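Local structure of acyl-coenzyme A oxidase 3 (Yarrowia lipolytica, 5YS9) at residues Glu140-Asp143 with Tyr144-Lys148; Val269-Pro272 with Arg273-Leu277. The protein oxidises acyl-CoA thioesters to trans-2-enoyl-CoA with an FAD cofactor, passing the electrons to oxygen as hydrogen peroxide in peroxisomal fatty acid beta-oxidation. All coordinates share one frame; numbering follows the deposited sequence.

Contact 1. Residues Glu140-Asp143 with Tyr144-Lys148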
# COMPACT_ATOMS: atom_id res chain seq x y z
N GLU A 140 34.01 -20.33 23.80
CA GLU A 140 34.54 -21.57 23.25
C GLU A 140 33.59 -22.12 22.17
O GLU A 140 34.06 -22.68 21.18
CB GLU A 140 34.76 -22.64 24.32
CG GLU A 140 35.63 -22.20 25.48
CD GLU A 140 34.85 -21.35 26.49
OE1 GLU A 140 33.66 -21.70 26.79
OE2 GLU A 140 35.45 -20.33 26.94
N GLN A 141 32.28 -21.94 22.39
CA GLN A 141 31.25 -22.32 21.42
C GLN A 141 31.33 -21.49 20.15
O GLN A 141 31.39 -22.05 19.07
CB GLN A 141 29.85 -22.22 22.04
CG GLN A 141 29.62 -23.31 23.07
CD GLN A 141 28.30 -23.20 23.76
OE1 GLN A 141 27.84 -22.09 24.10
NE2 GLN A 141 27.66 -24.37 23.98
N TYR A 142 31.36 -20.16 20.29
CA TYR A 142 31.65 -19.25 19.16
C TYR A 142 32.88 -19.71 18.36
O TYR A 142 32.78 -19.94 17.17
CB TYR A 142 31.87 -17.79 19.66
CG TYR A 142 32.07 -16.77 18.56
CD1 TYR A 142 30.99 -16.32 17.84
CD2 TYR A 142 33.34 -16.27 18.23
CE1 TYR A 142 31.13 -15.40 16.82
CE2 TYR A 142 33.49 -15.33 17.21
CZ TYR A 142 32.36 -14.91 16.50
OH TYR A 142 32.39 -13.99 15.47
N ASP A 143 34.01 -19.90 19.03
CA ASP A 143 35.27 -20.22 18.36
C ASP A 143 35.15 -21.53 17.60
O ASP A 143 35.72 -21.66 16.50
CB ASP A 143 36.46 -20.32 19.35
CG ASP A 143 36.88 -18.96 19.97
OD1 ASP A 143 36.47 -17.87 19.48
OD2 ASP A 143 37.65 -18.99 20.97
N TYR A 144 34.41 -22.48 18.17
CA TYR A 144 34.18 -23.78 17.52
C TYR A 144 33.44 -23.65 16.17
O TYR A 144 33.89 -24.17 15.16
CB TYR A 144 33.40 -24.71 18.42
CG TYR A 144 33.02 -26.04 17.77
CD1 TYR A 144 33.96 -27.07 17.67
CD2 TYR A 144 31.71 -26.27 17.27
CE1 TYR A 144 33.63 -28.28 17.11
CE2 TYR A 144 31.37 -27.49 16.70
CZ TYR A 144 32.33 -28.49 16.63
OH TYR A 144 32.04 -29.70 16.12
N TRP A 145 32.32 -22.93 16.18
CA TRP A 145 31.54 -22.71 14.97
C TRP A 145 32.34 -21.92 13.92
O TRP A 145 32.27 -22.26 12.73
CB TRP A 145 30.16 -22.09 15.29
CG TRP A 145 29.33 -22.99 16.15
CD1 TRP A 145 28.96 -22.77 17.43
CD2 TRP A 145 28.82 -24.30 15.81
NE1 TRP A 145 28.24 -23.82 17.92
CE2 TRP A 145 28.14 -24.78 16.94
CE3 TRP A 145 28.87 -25.10 14.66
CZ2 TRP A 145 27.49 -26.04 16.96
CZ3 TRP A 145 28.23 -26.37 14.68
CH2 TRP A 145 27.58 -26.82 15.82
N VAL A 146 33.16 -20.95 14.37
CA VAL A 146 34.07 -20.22 13.46
C VAL A 146 35.15 -21.16 12.86
O VAL A 146 35.47 -21.09 11.68
CB VAL A 146 34.75 -19.02 14.15
CG1 VAL A 146 35.70 -18.31 13.19
CG2 VAL A 146 33.72 -18.02 14.66
N ARG A 147 35.68 -22.09 13.64
CA ARG A 147 36.62 -23.08 13.07
C ARG A 147 35.96 -24.02 12.07
O ARG A 147 36.59 -24.43 11.12
CB ARG A 147 37.38 -23.85 14.17
CG ARG A 147 38.70 -23.17 14.51
CD ARG A 147 39.25 -23.43 15.91
NE ARG A 147 38.72 -24.65 16.55
CZ ARG A 147 38.10 -24.70 17.74
NH1 ARG A 147 37.91 -23.61 18.49
NH2 ARG A 147 37.66 -25.87 18.19
N LYS A 148 34.68 -24.32 12.27
CA LYS A 148 33.86 -25.04 11.28
C LYS A 148 33.49 -24.20 10.06
O LYS A 148 32.81 -24.70 9.18
CB LYS A 148 32.56 -25.54 11.94
CG LYS A 148 32.44 -27.03 12.13
CD LYS A 148 33.50 -27.61 13.06
CE LYS A 148 34.37 -28.63 12.35
NZ LYS A 148 33.74 -29.97 12.37

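Contact 2. Residues Val269-Pro272 with Arg273-Leu277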
# COMPACT_ATOMS: atom_id res chain seq x y z
N VAL A 269 15.44 -35.36 16.51
CA VAL A 269 16.79 -35.04 16.06
C VAL A 269 17.70 -34.95 17.29
O VAL A 269 17.43 -34.21 18.24
CB VAL A 269 16.78 -33.73 15.27
CG1 VAL A 269 18.18 -33.25 14.95
CG2 VAL A 269 15.98 -33.94 14.00
N ARG A 270 18.77 -35.71 17.26
CA ARG A 270 19.65 -35.87 18.38
C ARG A 270 20.78 -34.88 18.20
O ARG A 270 21.42 -34.87 17.16
CB ARG A 270 20.14 -37.32 18.42
CG ARG A 270 19.05 -38.37 18.78
CD ARG A 270 19.56 -39.31 19.88
NE ARG A 270 18.64 -40.37 20.36
CZ ARG A 270 18.61 -40.88 21.60
NH1 ARG A 270 19.44 -40.46 22.57
NH2 ARG A 270 17.73 -41.84 21.90
N ILE A 271 21.00 -33.99 19.17
CA ILE A 271 22.17 -33.10 19.13
C ILE A 271 22.95 -33.18 20.45
O ILE A 271 22.35 -33.43 21.49
CB ILE A 271 21.83 -31.61 18.85
CG1 ILE A 271 20.94 -31.02 19.92
CG2 ILE A 271 21.18 -31.43 17.48
CD1 ILE A 271 20.83 -29.53 19.80
N PRO A 272 24.28 -32.94 20.43
CA PRO A 272 24.97 -32.91 21.73
C PRO A 272 24.45 -31.76 22.61
O PRO A 272 24.01 -30.74 22.07
CB PRO A 272 26.45 -32.74 21.36
CG PRO A 272 26.55 -33.06 19.89
CD PRO A 272 25.21 -32.64 19.32
N ARG A 273 24.47 -31.93 23.94
CA ARG A 273 24.24 -30.82 24.90
C ARG A 273 25.01 -29.51 24.57
O ARG A 273 24.50 -28.38 24.73
CB ARG A 273 24.66 -31.26 26.31
CG ARG A 273 24.24 -30.34 27.46
CD ARG A 273 24.73 -30.87 28.83
NE ARG A 273 26.03 -30.24 29.13
CZ ARG A 273 27.22 -30.81 29.02
NH1 ARG A 273 28.30 -30.09 29.27
NH2 ARG A 273 27.35 -32.08 28.68
N GLN A 274 26.23 -29.67 24.10
CA GLN A 274 27.11 -28.54 23.85
C GLN A 274 26.61 -27.63 22.70
O GLN A 274 27.18 -26.54 22.47
CB GLN A 274 28.54 -29.04 23.55
CG GLN A 274 29.26 -29.69 24.72
CD GLN A 274 28.97 -31.17 24.96
OE1 GLN A 274 28.10 -31.80 24.32
NE2 GLN A 274 29.69 -31.74 25.92
N ASN A 275 25.57 -28.07 21.99
CA ASN A 275 25.07 -27.32 20.86
C ASN A 275 24.13 -26.26 21.31
O ASN A 275 23.90 -25.32 20.57
CB ASN A 275 24.37 -28.22 19.84
CG ASN A 275 25.32 -28.84 18.84
OD1 ASN A 275 24.91 -29.20 17.74
ND2 ASN A 275 26.57 -28.98 19.20
N MET A 276 23.57 -26.41 22.51
CA MET A 276 22.83 -25.35 23.16
C MET A 276 23.77 -24.23 23.45
O MET A 276 24.83 -24.47 24.01
CB MET A 276 22.25 -25.81 24.48
CG MET A 276 21.55 -24.69 25.26
SD MET A 276 20.86 -25.32 26.81
CE MET A 276 20.42 -23.76 27.60
N LEU A 277 23.38 -23.01 23.11
CA LEU A 277 24.23 -21.85 23.37
C LEU A 277 24.09 -21.41 24.83
O LEU A 277 22.98 -21.23 25.30
CB LEU A 277 23.90 -20.72 22.39
CG LEU A 277 24.17 -21.04 20.91
CD1 LEU A 277 23.61 -19.92 20.07
CD2 LEU A 277 25.64 -21.26 20.60

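Contact 1. Residues Glu140-Asp143 with Tyr144-Lys148
Methyl CG2 of Val146 lies over one face of the Tyr142 ring, 3.9 Å from the ring centroid and 19° off its normal, which satisfies the geometry of a CH-pi contact between residues one turn apart on helix 139-147. The methyl is displaced toward the rim, and the nearest ring carbon is CE2 of Tyr142, 3.7 Å from CG2 of Val146. Tyr142 brings its ring here by holding CG opposite the backbone N (chi1 -175°), beside its own carbonyl carbon. Four i to i+4 backbone hydrogen bonds link the two halves of the helix, running from Tyr144, Trp145, Val146 and Arg147 back to Glu140, Gln141, Tyr142 and Asp143; Arg147 N to Asp143 O measures 2.9 Å. Packing is closest at Trp145, whose indole CD1 comes within 3.0 Å of Gln141 O, approaching obliquely while the Trp145 amide bonds to the same oxygen. This inner side faces the preceding helix: Trp145 packs on Ile133 and Tyr142 on Met130, and the Tyr142 hydroxyl is hydrogen-bonded to Arg134.

The solvent side is looser. Glu140, Tyr144, Arg147 and Lys148 are exposed, and Glu140 bonds back to the hydroxyl of Thr138. Arg147 bends at chi3 (21°), which folds its guanidinium back along the helix until NH1 stands 3.5 Å from Asp143 O, again at an oblique angle. The same nitrogen is 3.7 Å from Asp143 CB, yet 5.2 Å separates Arg147 NH1 from Asp143 OD2. That spacing excludes a direct salt bridge, and any attraction between the two charges is probably modest; cohesion within this turn therefore probably rests mainly on the backbone hydrogen bonds and on the contact of the Val146 methyl with the Tyr142 ring.

Contact 2. Residues Val269-Pro272 with Arg273-Leu277
Asn275 overlaps Ile271 through its CB, which lies 3.8 Å from CD1 of Ile271 as the two side chains pass at a slant. The contact closes a 3-10 turn that ends strand 262-272 of the mixed beta-sheet: Asn275 N donates to Pro272 O, and Met276 N to Arg273 O in the next step, both i to i+3 bonds. Ile271 reaches the turn because its CG1 stands between the backbone N and the carbonyl carbon (chi1 62°), with CD1 extended beyond it. The same buried side chain packs on Phe187 and Ile189 of strand 186-190 and on Phe229 of strand 222-232, so the residue just ahead of the turn is anchored among apolar side chains of these two strands.

Pro272 forms the outer part of the overlap. Its CD is 3.8 Å from Asn275 CG, so the amide group of Asn275 rests against the pyrrolidine ring, while on another part of that ring CB of Pro272 meets OE1 of Gln274 at 3.5 Å. Gln274 attains this by bending at chi2 (84°), which folds its amide back toward the proline. A glycine in place of Asn275 would probably leave Ile271 CD1 and the Pro272 ring without their shared partner and open a gap between them. Arg273 starts off away from residues 269-272, and its guanidinium forms a salt bridge with Asp185 and a hydrogen bond with the carbonyl of Val283.

Asn275 CB also lies close to the turn carbonyl, 3.4 Å from Pro272 O. The turn-closing bond itself spans 3.1 Å from Asn275 N to Pro272 O, with the donor standing 54° out of the carbonyl plane of Pro272.

Overall arrangement
Contact 1 comes first along the chain, on helix 139-147, in the sequence range of the N-terminal acyl-CoA oxidase domain; contact 2 follows more than a hundred residues later, at the end of strand 262-272 of the mixed sheet. Their centres nevertheless lie about 14 Å apart, on the same side of the chain's centre, and the two sites touch. Gln141 NE2 is 2.8 Å from Met276 O, a probable hydrogen bond, and Trp145 packs on Asn275. Both sites also lean on helix 116-136, through Tyr142 and Trp145 in contact 1 and Leu277 in contact 2. Together they help to hold helix 139-147 against the end of strand 262-272, where the helical N-terminal part meets the beta-sheet part.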